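Local coordinates for uncharacterized protein (Candida albicans, PDB 5K04) that probably serves as the non-catalytic, auxiliary subunit of the NatB N-terminal acetyltransferase complex, wrapping around its catalytic partner, at residues 335-340 against 353-358; 398-403 against 722-727. All blocks are in the same frame, centred on the assembly; numbering follows the deposited sequence.

In the fold
Both contacts lie on the same side of the chain's centre, about 17 Å apart between their centres, and they follow one another along the chain. Interaction 1 is local: it packs the start of helix 337-346 against helix 353-358. Interaction 2 is long-range, bringing the loop between helices 707-717 and 729-747 back to helix 388-404 across more than 300 residues. Helix 353-358 links them, since Tyr-356 reaches His-400 and Leu-401 while Trp-353 meets Pro-723. In this mainly helical chain, which has no strands, a loop near the C-terminus is thereby packed on the mid-chain region assigned to the TPR clan. The side chain of Leu-337 lies about 12 Å from bound coenzyme A.

Interaction 1: 335-340 against 353-358; sequences ENLITV and WDVYER
Val-340 and Val-355 meet tip to tip between two short helices; the CA atoms of this pair approach to 8.0 Å, close enough for two small side chains to fill the space between them. With CG1 anti to the backbone N (chi1 180°) and CG2 anti to the carbonyl carbon, Val-355 turns both its methyls to the single CG1 of Val-340. That methyl reaches across to lie 3.7 Å from Val-355 CG2 and 3.9 Å from Val-355 CG1, resting against both prongs of the fork. Valine suits these buried places because its branched, short side chain packs closely and brings no polar atom that would need a partner. Leu-337, one turn earlier, adds a looser contact from CD1 to Val-355 CG1 at 4.3 Å, and its side chain also touches Val-372 of helix 372-383. The guanidinium of Arg-358 approaches Val-340 CG2 obliquely at 4.5 Å, a marginal contact at the exposed border, where a charged group can stay hydrated. The helix carrying Val-340 is started by Asn-336, the N-cap: its OD1 accepts from Thr-339 N at 2.8 Å, in the carbonyl plane with an N-H...O angle of 160°. Beside the valines, Asp-354 forms a salt bridge with Arg-344. The valine pair thus joins helix 337-346 to the next helix, 353-358, and such packing of neighbouring helices along the chain is consistent with the TPR clan to which this family is assigned.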
loop_
_atom_site.group_PDB
_atom_site.type_symbol
_atom_site.label_atom_id
_atom_site.label_comp_id
_atom_site.label_asym_id
_atom_site.label_seq_id
_atom_site.Cartn_x
_atom_site.Cartn_y
_atom_site.Cartn_z
ATOM N N GLU A 335 7.822 -2.992 39.956
ATOM C CA GLU A 335 8.838 -3.972 39.591
ATOM C C GLU A 335 8.670 -4.500 38.175
ATOM O O GLU A 335 9.669 -4.763 37.501
ATOM C CB GLU A 335 8.841 -5.142 40.580
ATOM C CG GLU A 335 9.591 -4.843 41.883
ATOM C CD GLU A 335 10.089 -6.096 42.581
ATOM O OE1 GLU A 335 9.273 -7.013 42.829
ATOM O OE2 GLU A 335 11.303 -6.166 42.868
ATOM N N ASN A 336 7.430 -4.658 37.711
ATOM C CA ASN A 336 7.168 -5.191 36.383
ATOM C C ASN A 336 7.151 -4.052 35.371
ATOM O O ASN A 336 6.286 -3.167 35.425
ATOM C CB ASN A 336 5.858 -5.978 36.337
ATOM C CG ASN A 336 5.549 -6.492 34.952
ATOM O OD1 ASN A 336 4.905 -5.816 34.166
ATOM N ND2 ASN A 336 6.028 -7.682 34.638
ATOM N N LEU A 337 8.098 -4.110 34.434
ATOM C CA LEU A 337 8.312 -3.034 33.473
ATOM C C LEU A 337 7.026 -2.668 32.733
ATOM O O LEU A 337 6.672 -1.489 32.625
ATOM C CB LEU A 337 9.416 -3.462 32.498
ATOM C CG LEU A 337 9.492 -2.766 31.146
ATOM C CD1 LEU A 337 9.622 -1.254 31.298
ATOM C CD2 LEU A 337 10.675 -3.319 30.388
ATOM N N ILE A 338 6.303 -3.671 32.234
ATOM C CA ILE A 338 5.095 -3.404 31.449
ATOM C C ILE A 338 3.970 -2.821 32.317
ATOM O O ILE A 338 3.206 -1.961 31.861
ATOM C CB ILE A 338 4.678 -4.683 30.700
ATOM C CG1 ILE A 338 5.675 -4.926 29.546
ATOM C CG2 ILE A 338 3.229 -4.579 30.184
ATOM C CD1 ILE A 338 5.573 -6.278 28.883
ATOM N N THR A 339 3.868 -3.243 33.580
ATOM C CA THR A 339 2.983 -2.555 34.516
ATOM C C THR A 339 3.292 -1.064 34.551
ATOM O O THR A 339 2.384 -0.232 34.494
ATOM C CB THR A 339 3.119 -3.165 35.915
ATOM O OG1 THR A 339 2.829 -4.565 35.864
ATOM C CG2 THR A 339 2.173 -2.487 36.924
ATOM N N VAL A 340 4.579 -0.709 34.606
ATOM C CA VAL A 340 4.960 0.700 34.643
ATOM C C VAL A 340 4.626 1.387 33.322
ATOM O O VAL A 340 4.159 2.532 33.300
ATOM C CB VAL A 340 6.449 0.829 35.001
ATOM C CG1 VAL A 340 6.892 2.299 34.974
ATOM C CG2 VAL A 340 6.704 0.222 36.370
ATOM N N TRP A 353 12.649 8.936 31.419
ATOM C CA TRP A 353 14.032 8.467 31.461
ATOM C C TRP A 353 14.329 7.699 32.741
ATOM O O TRP A 353 15.184 6.805 32.741
ATOM C CB TRP A 353 15.000 9.642 31.312
ATOM C CG TRP A 353 14.864 10.315 29.987
ATOM C CD1 TRP A 353 14.476 11.608 29.757
ATOM C CD2 TRP A 353 15.080 9.725 28.696
ATOM N NE1 TRP A 353 14.440 11.852 28.407
ATOM C CE2 TRP A 353 14.808 10.720 27.731
ATOM C CE3 TRP A 353 15.483 8.462 28.264
ATOM C CZ2 TRP A 353 14.933 10.491 26.357
ATOM C CZ3 TRP A 353 15.606 8.235 26.893
ATOM C CH2 TRP A 353 15.329 9.248 25.958
ATOM N N ASP A 354 13.632 8.020 33.831
ATOM C CA ASP A 354 13.861 7.299 35.079
ATOM C C ASP A 354 13.558 5.814 34.910
ATOM O O ASP A 354 14.279 4.960 35.438
ATOM C CB ASP A 354 13.022 7.908 36.210
ATOM C CG ASP A 354 11.526 7.914 35.903
ATOM O OD1 ASP A 354 11.140 8.150 34.735
ATOM O OD2 ASP A 354 10.736 7.673 36.833
ATOM N N VAL A 355 12.513 5.483 34.144
ATOM C CA VAL A 355 12.178 4.080 33.925
ATOM C C VAL A 355 13.156 3.457 32.944
ATOM O O VAL A 355 13.599 2.313 33.129
ATOM C CB VAL A 355 10.728 3.942 33.432
ATOM C CG1 VAL A 355 10.385 2.477 33.202
ATOM C CG2 VAL A 355 9.771 4.562 34.421
ATOM N N TYR A 356 13.508 4.202 31.887
ATOM C CA TYR A 356 14.562 3.772 30.973
ATOM C C TYR A 356 15.832 3.383 31.732
ATOM O O TYR A 356 16.417 2.322 31.489
ATOM C CB TYR A 356 14.863 4.869 29.950
ATOM C CG TYR A 356 16.081 4.519 29.134
ATOM C CD1 TYR A 356 15.986 3.636 28.063
ATOM C CD2 TYR A 356 17.335 5.020 29.468
ATOM C CE1 TYR A 356 17.105 3.275 27.334
ATOM C CE2 TYR A 356 18.467 4.663 28.755
ATOM C CZ TYR A 356 18.350 3.797 27.684
ATOM O OH TYR A 356 19.471 3.455 26.964
ATOM N N GLU A 357 16.267 4.225 32.669
ATOM C CA GLU A 357 17.492 3.927 33.408
ATOM C C GLU A 357 17.383 2.642 34.220
ATOM O O GLU A 357 18.409 2.020 34.513
ATOM C CB GLU A 357 17.867 5.096 34.318
ATOM C CG GLU A 357 18.356 6.349 33.577
ATOM C CD GLU A 357 19.701 6.172 32.872
ATOM O OE1 GLU A 357 20.380 5.150 33.107
ATOM O OE2 GLU A 357 20.081 7.068 32.085
ATOM N N ARG A 358 16.170 2.221 34.574
ATOM C CA ARG A 358 15.971 0.980 35.316
ATOM C C ARG A 358 15.846 -0.239 34.415
ATOM O O ARG A 358 15.985 -1.363 34.898
ATOM C CB ARG A 358 14.725 1.080 36.200
ATOM C CG ARG A 358 14.931 1.878 37.486
ATOM C CD ARG A 358 13.601 2.395 38.014
ATOM N NE ARG A 358 12.663 1.307 38.283
ATOM C CZ ARG A 358 11.337 1.448 38.338
ATOM N NH1 ARG A 358 10.774 2.638 38.135
ATOM N NH2 ARG A 358 10.568 0.392 38.591
#

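Interaction 2: 398-403 against 722-727; sequences LKHLLE and PPISVD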
loop_
_atom_site.group_PDB
_atom_site.type_symbol
_atom_site.label_atom_id
_atom_site.label_comp_id
_atom_site.label_asym_id
_atom_site.label_seq_id
_atom_site.Cartn_x
_atom_site.Cartn_y
_atom_site.Cartn_z
ATOM N N LEU A 398 17.814 8.327 19.601
ATOM C CA LEU A 398 17.239 7.208 18.849
ATOM C C LEU A 398 18.302 6.167 18.510
ATOM O O LEU A 398 18.129 4.979 18.792
ATOM C CB LEU A 398 16.554 7.724 17.579
ATOM C CG LEU A 398 15.254 8.503 17.818
ATOM C CD1 LEU A 398 14.663 8.989 16.513
ATOM C CD2 LEU A 398 14.202 7.669 18.591
ATOM N N LYS A 399 19.430 6.613 17.933
ATOM C CA LYS A 399 20.543 5.709 17.635
ATOM C C LYS A 399 21.015 4.977 18.886
ATOM O O LYS A 399 21.351 3.790 18.828
ATOM C CB LYS A 399 21.713 6.476 17.005
ATOM C CG LYS A 399 21.391 7.111 15.668
ATOM C CD LYS A 399 22.509 8.017 15.201
ATOM C CE LYS A 399 23.797 7.233 14.989
ATOM N NZ LYS A 399 24.944 8.161 14.815
ATOM N N HIS A 400 21.059 5.672 20.024
ATOM C CA HIS A 400 21.537 5.025 21.241
ATOM C C HIS A 400 20.594 3.918 21.678
ATOM O O HIS A 400 21.034 2.813 22.008
ATOM C CB HIS A 400 21.710 6.043 22.367
ATOM C CG HIS A 400 22.212 5.430 23.632
ATOM N ND1 HIS A 400 21.376 5.054 24.662
ATOM C CD2 HIS A 400 23.459 5.075 24.012
ATOM C CE1 HIS A 400 22.090 4.512 25.631
ATOM N NE2 HIS A 400 23.356 4.513 25.262
ATOM N N LEU A 401 19.290 4.202 21.676
ATOM C CA LEU A 401 18.283 3.185 21.964
ATOM C C LEU A 401 18.368 2.006 20.994
ATOM O O LEU A 401 18.199 0.848 21.399
ATOM C CB LEU A 401 16.893 3.825 21.919
ATOM C CG LEU A 401 16.707 5.032 22.843
ATOM C CD1 LEU A 401 15.335 5.649 22.682
ATOM C CD2 LEU A 401 16.975 4.667 24.300
ATOM N N LEU A 402 18.632 2.278 19.712
ATOM C CA LEU A 402 18.662 1.220 18.703
ATOM C C LEU A 402 19.884 0.317 18.828
ATOM O O LEU A 402 19.873 -0.778 18.258
ATOM C CB LEU A 402 18.590 1.820 17.287
ATOM C CG LEU A 402 17.193 2.279 16.827
ATOM C CD1 LEU A 402 17.202 3.202 15.610
ATOM C CD2 LEU A 402 16.328 1.050 16.541
ATOM N N GLU A 403 20.939 0.756 19.539
ATOM C CA GLU A 403 22.101 -0.103 19.795
ATOM C C GLU A 403 21.703 -1.350 20.575
ATOM O O GLU A 403 22.185 -2.455 20.304
ATOM C CB GLU A 403 23.184 0.655 20.589
ATOM C CG GLU A 403 23.894 1.803 19.879
ATOM C CD GLU A 403 24.743 2.633 20.836
ATOM O OE1 GLU A 403 24.959 2.174 21.976
ATOM O OE2 GLU A 403 25.187 3.743 20.454
ATOM N N PRO A 722 22.114 16.127 27.037
ATOM C CA PRO A 722 21.220 14.988 26.800
ATOM C C PRO A 722 20.710 14.444 28.090
ATOM O O PRO A 722 21.332 14.572 29.163
ATOM C CB PRO A 722 22.149 13.976 26.085
ATOM C CG PRO A 722 23.473 14.665 25.886
ATOM C CD PRO A 722 23.526 15.767 26.890
ATOM N N PRO A 723 19.519 13.804 28.086
ATOM C CA PRO A 723 18.939 13.263 29.319
ATOM C C PRO A 723 19.566 11.960 29.796
ATOM O O PRO A 723 19.325 11.565 30.945
ATOM C CB PRO A 723 17.465 13.050 28.945
ATOM C CG PRO A 723 17.502 12.804 27.464
ATOM C CD PRO A 723 18.619 13.662 26.924
ATOM N N ILE A 724 20.350 11.278 28.960
ATOM C CA ILE A 724 21.011 10.038 29.327
ATOM C C ILE A 724 22.461 10.132 28.865
ATOM O O ILE A 724 22.843 11.043 28.130
ATOM C CB ILE A 724 20.310 8.805 28.717
ATOM C CG1 ILE A 724 20.291 8.907 27.200
ATOM C CG2 ILE A 724 18.873 8.689 29.226
ATOM C CD1 ILE A 724 19.869 7.620 26.511
ATOM N N SER A 725 23.273 9.169 29.305
ATOM C CA SER A 725 24.681 9.154 28.938
ATOM C C SER A 725 24.828 8.656 27.509
ATOM O O SER A 725 24.484 7.509 27.200
ATOM C CB SER A 725 25.487 8.288 29.891
ATOM O OG SER A 725 26.813 8.775 29.953
ATOM N N VAL A 726 25.342 9.527 26.641
ATOM C CA VAL A 726 25.542 9.242 25.224
ATOM C C VAL A 726 26.805 9.963 24.773
ATOM O O VAL A 726 27.311 10.860 25.451
ATOM C CB VAL A 726 24.341 9.690 24.366
ATOM C CG1 VAL A 726 23.158 8.754 24.551
ATOM C CG2 VAL A 726 23.953 11.105 24.724
ATOM N N ASP A 727 27.319 9.555 23.618
ATOM C CA ASP A 727 28.372 10.281 22.919
ATOM C C ASP A 727 27.735 11.067 21.782
ATOM O O ASP A 727 27.166 10.481 20.853
ATOM C CB ASP A 727 29.440 9.337 22.378
ATOM C CG ASP A 727 30.551 10.077 21.644
ATOM O OD1 ASP A 727 31.273 10.879 22.298
ATOM O OD2 ASP A 727 30.691 9.855 20.421
#
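One face of the His-400 imidazole lies against Val-726 and the Ser-725 carbonyl of the loop 722-727. CB comes first, 3.8 Å from Val-726 CG1. With CG anti to the backbone N (chi1 -179°), the ring is carried away from its helix toward the loop. CG lies closest to the same methyl, at 3.6 Å, and CD2 is next to it at 3.7 Å. This methyl sits over the face, offset toward the rim, in a CH-pi contact 3.9 Å from the ring centroid and 26° off the normal. ND1 instead meets Ile-724 CD1 at 3.5 Å; that methyl also borders CE1 and approaches the ring obliquely. At the far end NE2 is 3.7 Å from the carbonyl oxygen of Ser-725, which lies over the same face as Val-726 CG1, and the pair does not form a hydrogen bond. Histidine suits the position because its flat ring can rest on aliphatic groups while carrying polar nitrogens at a partly exposed border; isoleucine offers a long arm to reach it, and valine a compact methyl.

Val-726 also packs on Val-396 of helix 388-404, and Lys-399 NZ reaches Thr-731 of helix 729-747 by a hydrogen bond. Asp-727 OD2 accepts from Gln-730 N, capping the start of that helix just after the loop. With no hydrogen bond between the two segments, their adhesion rests on dispersion and CH-pi attraction, which depend on close surface fit more than on strict bond direction.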